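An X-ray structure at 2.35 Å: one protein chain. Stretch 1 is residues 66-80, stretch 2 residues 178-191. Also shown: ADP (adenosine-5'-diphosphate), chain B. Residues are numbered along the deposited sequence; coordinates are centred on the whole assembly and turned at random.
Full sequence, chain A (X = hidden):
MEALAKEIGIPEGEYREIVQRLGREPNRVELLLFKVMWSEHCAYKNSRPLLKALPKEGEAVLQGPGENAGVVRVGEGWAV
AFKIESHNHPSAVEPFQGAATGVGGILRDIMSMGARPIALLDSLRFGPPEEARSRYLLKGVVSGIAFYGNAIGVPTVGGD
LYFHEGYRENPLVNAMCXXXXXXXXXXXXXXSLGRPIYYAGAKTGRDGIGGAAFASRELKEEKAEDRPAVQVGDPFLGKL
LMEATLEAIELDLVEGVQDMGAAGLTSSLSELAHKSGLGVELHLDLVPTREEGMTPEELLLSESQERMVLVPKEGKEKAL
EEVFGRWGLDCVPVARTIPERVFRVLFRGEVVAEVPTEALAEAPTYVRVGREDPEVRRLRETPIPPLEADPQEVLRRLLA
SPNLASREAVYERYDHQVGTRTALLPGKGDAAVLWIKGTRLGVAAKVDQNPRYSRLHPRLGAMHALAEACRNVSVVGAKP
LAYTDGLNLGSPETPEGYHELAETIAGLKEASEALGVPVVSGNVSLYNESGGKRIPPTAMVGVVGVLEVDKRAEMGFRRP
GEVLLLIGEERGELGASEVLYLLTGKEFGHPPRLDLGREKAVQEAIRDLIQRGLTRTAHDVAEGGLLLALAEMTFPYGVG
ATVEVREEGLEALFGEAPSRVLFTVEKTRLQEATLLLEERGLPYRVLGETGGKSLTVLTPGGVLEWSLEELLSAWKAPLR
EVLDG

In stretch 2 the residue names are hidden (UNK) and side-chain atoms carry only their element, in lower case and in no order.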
# COMPACT_ATOMS: atom_id res chain seq x y z
N GLY A 66 -10.58 -9.15 -7.77
CA GLY A 66 -10.86 -10.41 -8.43
C GLY A 66 -9.62 -10.92 -9.13
O GLY A 66 -9.35 -12.12 -9.16
N GLU A 67 -8.85 -10.00 -9.69
CA GLU A 67 -7.63 -10.35 -10.38
C GLU A 67 -6.42 -10.02 -9.52
O GLU A 67 -6.55 -9.36 -8.49
CB GLU A 67 -7.56 -9.60 -11.71
CG GLU A 67 -8.62 -10.04 -12.68
CD GLU A 67 -8.60 -11.55 -12.87
OE1 GLU A 67 -7.50 -12.11 -13.02
OE2 GLU A 67 -9.69 -12.18 -12.87
N ASN A 68 -5.24 -10.47 -9.94
CA ASN A 68 -4.02 -10.24 -9.18
C ASN A 68 -3.72 -8.79 -8.82
O ASN A 68 -2.89 -8.52 -7.96
CB ASN A 68 -2.83 -10.84 -9.94
CG ASN A 68 -2.87 -12.36 -9.96
OD1 ASN A 68 -2.14 -12.99 -10.72
ND2 ASN A 68 -3.72 -12.95 -9.13
N ALA A 69 -4.39 -7.85 -9.48
CA ALA A 69 -4.19 -6.43 -9.18
C ALA A 69 -5.30 -5.60 -9.80
O ALA A 69 -6.05 -6.08 -10.66
CB ALA A 69 -2.84 -5.96 -9.69
N GLY A 70 -5.41 -4.35 -9.34
CA GLY A 70 -6.40 -3.43 -9.86
C GLY A 70 -5.79 -2.63 -10.99
O GLY A 70 -4.60 -2.32 -10.97
N VAL A 71 -6.59 -2.29 -11.99
CA VAL A 71 -6.10 -1.53 -13.12
C VAL A 71 -7.04 -0.38 -13.44
O VAL A 71 -8.26 -0.56 -13.47
CB VAL A 71 -5.99 -2.40 -14.39
CG1 VAL A 71 -5.20 -1.66 -15.48
CG2 VAL A 71 -5.34 -3.73 -14.04
N VAL A 72 -6.48 0.79 -13.66
CA VAL A 72 -7.27 1.97 -13.99
C VAL A 72 -6.71 2.59 -15.26
O VAL A 72 -5.54 2.42 -15.59
CB VAL A 72 -7.23 3.02 -12.86
CG1 VAL A 72 -7.76 2.42 -11.58
CG2 VAL A 72 -5.81 3.55 -12.68
N ARG A 73 -7.57 3.32 -15.97
CA ARG A 73 -7.19 3.99 -17.20
C ARG A 73 -6.54 5.32 -16.85
O ARG A 73 -7.03 6.04 -15.97
CB ARG A 73 -8.44 4.23 -18.05
CG ARG A 73 -8.20 4.92 -19.36
CD ARG A 73 -8.98 4.23 -20.45
NE ARG A 73 -10.41 4.38 -20.30
CZ ARG A 73 -11.31 3.63 -20.92
NH1 ARG A 73 -10.91 2.65 -21.72
NH2 ARG A 73 -12.61 3.85 -20.75
N VAL A 74 -5.43 5.66 -17.51
CA VAL A 74 -4.76 6.92 -17.23
C VAL A 74 -4.72 7.84 -18.45
O VAL A 74 -4.27 8.98 -18.36
CB VAL A 74 -3.32 6.70 -16.69
CG1 VAL A 74 -3.36 5.79 -15.46
CG2 VAL A 74 -2.44 6.12 -17.77
N GLY A 75 -5.18 7.33 -19.59
CA GLY A 75 -5.21 8.16 -20.79
C GLY A 75 -4.21 7.87 -21.90
O GLY A 75 -3.24 7.13 -21.72
N GLU A 76 -4.47 8.49 -23.05
CA GLU A 76 -3.64 8.34 -24.23
C GLU A 76 -3.29 6.87 -24.50
O GLU A 76 -2.21 6.55 -25.01
CB GLU A 76 -2.38 9.20 -24.10
CG GLU A 76 -2.72 10.69 -23.96
CD GLU A 76 -1.50 11.62 -24.04
OE1 GLU A 76 -1.67 12.82 -23.73
OE2 GLU A 76 -0.40 11.15 -24.41
N GLY A 77 -4.21 5.99 -24.15
CA GLY A 77 -4.00 4.57 -24.38
C GLY A 77 -3.28 3.82 -23.27
O GLY A 77 -3.15 2.60 -23.35
N TRP A 78 -2.82 4.53 -22.24
CA TRP A 78 -2.13 3.86 -21.14
C TRP A 78 -3.02 3.52 -19.96
O TRP A 78 -4.04 4.16 -19.72
CB TRP A 78 -0.98 4.71 -20.63
CG TRP A 78 0.03 5.04 -21.64
CD1 TRP A 78 0.06 6.15 -22.43
CD2 TRP A 78 1.19 4.28 -21.96
NE1 TRP A 78 1.17 6.13 -23.22
CE2 TRP A 78 1.89 5.00 -22.96
CE3 TRP A 78 1.72 3.07 -21.51
CZ2 TRP A 78 3.09 4.54 -23.50
CZ3 TRP A 78 2.91 2.61 -22.06
CH2 TRP A 78 3.58 3.35 -23.04
N ALA A 79 -2.62 2.48 -19.23
CA ALA A 79 -3.35 2.02 -18.05
C ALA A 79 -2.32 1.79 -16.95
O ALA A 79 -1.11 1.69 -17.23
CB ALA A 79 -4.09 0.72 -18.36
N VAL A 80 -2.78 1.72 -15.71
CA VAL A 80 -1.89 1.48 -14.59
C VAL A 80 -2.45 0.42 -13.66
O VAL A 80 -3.60 0.50 -13.22
CB VAL A 80 -1.64 2.79 -13.79
CG1 VAL A 80 -0.96 2.48 -12.47
CG2 VAL A 80 -0.77 3.72 -14.60
N UNK A 178 3.40 -0.26 -8.58
CA UNK A 178 2.75 0.39 -9.71
C UNK A 178 3.36 -0.14 -11.01
O UNK A 178 4.58 -0.24 -11.14
c UNK A 178 1.76 2.78 -9.31
c UNK A 178 1.41 2.60 -7.85
c UNK A 178 2.97 1.91 -9.66
c UNK A 178 2.06 4.23 -9.62
N UNK A 179 2.50 -0.47 -11.97
CA UNK A 179 2.97 -0.96 -13.25
C UNK A 179 2.17 -0.34 -14.37
O UNK A 179 0.98 -0.06 -14.21
N UNK A 180 2.81 -0.09 -15.51
CA UNK A 180 2.08 0.49 -16.63
C UNK A 180 2.04 -0.46 -17.81
O UNK A 180 2.90 -1.33 -17.96
c UNK A 180 2.65 1.85 -17.05
c UNK A 180 3.76 1.33 -19.25
c UNK A 180 4.04 3.54 -18.20
c UNK A 180 3.88 2.06 -17.93
N UNK A 181 1.03 -0.28 -18.64
CA UNK A 181 0.85 -1.10 -19.82
C UNK A 181 -0.08 -0.41 -20.79
O UNK A 181 -0.73 0.59 -20.45
c UNK A 181 0.25 -2.45 -19.42
c UNK A 181 -1.15 -1.80 -17.44
c UNK A 181 -1.16 -2.41 -18.84
c UNK A 181 -1.74 -3.81 -18.81
N UNK A 182 -0.14 -0.94 -22.00
CA UNK A 182 -1.02 -0.43 -23.02
C UNK A 182 -2.32 -1.15 -22.74
O UNK A 182 -2.32 -2.37 -22.58
c UNK A 182 0.91 -0.23 -24.68
c UNK A 182 -0.47 -0.80 -24.40
n UNK A 182 -0.17 3.87 -25.22
c UNK A 182 0.85 1.27 -24.76
n UNK A 182 -0.03 1.66 -25.84
c UNK A 182 -0.50 2.89 -26.04
n UNK A 182 -1.30 3.12 -27.07
N UNK A 183 -3.41 -0.40 -22.65
CA UNK A 183 -4.72 -0.98 -22.35
C UNK A 183 -4.97 -2.24 -23.20
O UNK A 183 -5.41 -3.27 -22.69
c UNK A 183 -8.06 0.98 -21.94
c UNK A 183 -7.09 -0.17 -21.82
o UNK A 183 -9.27 0.73 -22.13
o UNK A 183 -7.62 2.15 -21.83
c UNK A 183 -5.81 0.06 -22.61
N UNK A 184 -4.69 -2.12 -24.48
CA UNK A 184 -4.87 -3.20 -25.44
C UNK A 184 -4.27 -4.54 -25.00
O UNK A 184 -4.64 -5.59 -25.51
c UNK A 184 -2.18 -1.79 -27.87
c UNK A 184 -4.24 -2.79 -26.77
o UNK A 184 -2.40 -2.26 -29.00
o UNK A 184 -1.50 -0.76 -27.68
c UNK A 184 -2.74 -2.51 -26.66
N UNK A 185 -3.33 -4.49 -24.05
CA UNK A 185 -2.66 -5.69 -23.55
C UNK A 185 -3.14 -6.17 -22.20
O UNK A 185 -2.52 -7.05 -21.60
c UNK A 185 1.03 -4.27 -26.10
c UNK A 185 -0.88 -5.36 -26.03
n UNK A 185 0.10 -4.84 -26.85
c UNK A 185 -1.15 -5.43 -23.45
n UNK A 185 0.69 -4.41 -24.84
c UNK A 185 -0.51 -5.10 -24.76
N UNK A 186 -4.22 -5.59 -21.69
CA UNK A 186 -4.72 -5.99 -20.38
C UNK A 186 -5.09 -7.47 -20.28
O UNK A 186 -6.09 -7.91 -20.85
c UNK A 186 -7.43 -4.25 -18.23
c UNK A 186 -5.53 -5.74 -17.59
c UNK A 186 -6.58 -5.44 -18.64
c UNK A 186 -5.92 -5.13 -19.99
N UNK A 187 -4.27 -8.23 -19.55
CA UNK A 187 -4.50 -9.66 -19.37
C UNK A 187 -4.83 -10.00 -17.92
O UNK A 187 -4.49 -9.26 -16.99
c UNK A 187 -2.04 -10.30 -18.95
c UNK A 187 -3.28 -10.47 -19.82
c UNK A 187 -0.87 -11.13 -19.48
c UNK A 187 0.43 -10.84 -18.73
n UNK A 187 1.60 -11.50 -19.35
N UNK A 188 -5.50 -11.13 -17.73
CA UNK A 188 -5.91 -11.59 -16.40
C UNK A 188 -5.52 -13.06 -16.18
O UNK A 188 -4.56 -13.56 -16.76
c UNK A 188 -7.42 -11.42 -16.22
n UNK A 188 -8.44 -12.20 -19.78
c UNK A 188 -8.27 -12.08 -17.31
c UNK A 188 -8.18 -11.34 -18.63
n UNK A 188 -10.67 -12.52 -19.28
c UNK A 188 -9.62 -12.75 -20.06
n UNK A 188 -9.75 -13.52 -21.13
N UNK A 189 -6.27 -13.74 -15.32
CA UNK A 189 -6.01 -15.14 -15.01
C UNK A 189 -7.09 -16.02 -15.63
O UNK A 189 -7.90 -16.61 -14.91
c UNK A 189 -5.97 -15.33 -13.49
o UNK A 189 -5.56 -16.64 -13.14
N UNK A 190 -7.10 -16.10 -16.96
CA UNK A 190 -8.08 -16.92 -17.66
C UNK A 190 -7.43 -17.97 -18.54
O UNK A 190 -6.29 -17.82 -18.99
n UNK A 190 -12.31 -13.46 -14.56
c UNK A 190 -11.43 -14.23 -15.19
n UNK A 190 -11.84 -15.00 -16.20
c UNK A 190 -9.89 -15.12 -17.71
c UNK A 190 -8.98 -16.03 -18.51
n UNK A 190 -10.16 -14.23 -14.81
c UNK A 190 -10.96 -15.89 -16.96
N UNK A 191 -8.16 -19.05 -18.78
CA UNK A 191 -7.68 -20.15 -19.61
C UNK A 191 -8.86 -20.81 -20.31
O UNK A 191 -9.92 -20.99 -19.72
c UNK A 191 -6.95 -21.17 -18.74
PB ADP B . -2.19 -12.76 -3.91
O1B ADP B . -2.20 -13.91 -2.96
O2B ADP B . -1.27 -11.59 -3.31
O3B ADP B . -1.58 -13.30 -5.39
PA ADP B . -4.70 -12.51 -2.87
O1A ADP B . -5.33 -13.84 -3.05
O2A ADP B . -3.87 -12.50 -1.48
O3A ADP B . -3.71 -12.19 -4.14
O5' ADP B . -5.81 -11.31 -2.77
C5' ADP B . -7.12 -11.85 -3.04
C4' ADP B . -7.96 -10.96 -4.00
O4' ADP B . -8.92 -10.14 -3.26
C3' ADP B . -7.13 -9.96 -4.84
O3' ADP B . -7.75 -9.77 -6.12
C2' ADP B . -7.14 -8.69 -3.99
O2' ADP B . -6.91 -7.51 -4.76
C1' ADP B . -8.52 -8.73 -3.33
N9 ADP B . -8.49 -8.13 -1.99
C8 ADP B . -7.99 -8.70 -0.85
N7 ADP B . -8.13 -7.89 0.17
C5 ADP B . -8.73 -6.75 -0.25
C6 ADP B . -9.13 -5.54 0.38
N6 ADP B . -8.92 -5.35 1.73
N1 ADP B . -9.72 -4.59 -0.38
C2 ADP B . -9.93 -4.75 -1.69
N3 ADP B . -9.56 -5.88 -2.32
C4 ADP B . -8.97 -6.89 -1.64
O HOH W 1 -3.58 0.79 -25.53

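Position 178 carries four side-chain carbons, forked at the second, and that second carbon lies 4.2 Å from Val80 CG1; the residue is Leu178. Position 179 has no side-chain atoms and is Gly179, which meets stretch 1 through its backbone: its O receives a CA-H...O contact from Val80 CA at 3.3 Å.

Position 180 again has four carbons forked at the second. One branch end approaches Trp78 CZ3 to 3.2 Å, a tight apolar contact made obliquely to the ring. This is Leu180, paired with Val80 in an antiparallel non-hydrogen-bonded bridge, the two side chains on the same face of the sheet. Position 181 shows the same forked set, one carbon lying 4.0 Å from Ala79 CB on the other face. It is Leu181, and its backbone is fastened to Ala79 in both directions: Ala79 N donates to Leu181 O at 2.9 Å, and Leu181 N to Ala79 O at 3.2 Å.

At position 182 three carbons lead to a nitrogen and then to a carbon carrying two more nitrogens, a guanidinium. CB points away, but the chain folds back over the face of the Trp78 indole, one terminal nitrogen 3.3 Å from Trp78 CE2. This is Arg182. CD sits 3.7 Å from the centroid of the six-membered ring in a CH-pi contact, and CZ lies 4.6 Å from that of the five-membered ring, a cation-pi contact. NH1 also makes a weak hydrogen bond to Glu76 O at 3.4 Å. Gly77 suits this packing, since a CB there would fall 2.7 Å from Arg182 NH2.

Position 183 has three carbons, the third bearing two oxygens, one of them 2.6 Å from Arg73 NH1. This is Glu183; the pair forms a salt bridge, although its hydrogen bond is weak. Glu183 N donates to Gly77 O at 3.1 Å, almost linearly.

Position 184, the same carboxylate-ended chain without contact, is Glu184. Position 185, one carbon and a five-membered ring of three carbons and two nitrogens, is His185, out of reach. Position 186, four carbons forked at the second, brings a branch end to 4.1 Å from Val71 CG2 and is Leu186. Position 187, four carbons in a row ending in nitrogen, points away: Lys187.

Position 188 has three carbons, a nitrogen and a carbon carrying two more nitrogens; its CB lies 3.3 Å from Glu67 OE1, while the end leads away. This is Arg188, poorly ordered. Position 189 has one carbon and one oxygen, its CB 3.6 Å from Glu67 OE1; it is Ser189, and Ser189 N donates to Glu67 OE1 at 3.1 Å. Position 190 repeats the atoms of 188, one terminal nitrogen 2.9 Å from Glu67 OE2, a salt bridge: Arg190. Position 191 has one carbon and no contact: Ala191.

The contact thus combines an antiparallel strand pairing, extended by the Glu183–Gly77 bond and covered by Arg182–Trp78 packing, with a separate polar anchor in which the Glu67 carboxylate engages both a backbone amide and a guanidinium.

Stretch 2 178-191: LGLLREEHLKRSRA
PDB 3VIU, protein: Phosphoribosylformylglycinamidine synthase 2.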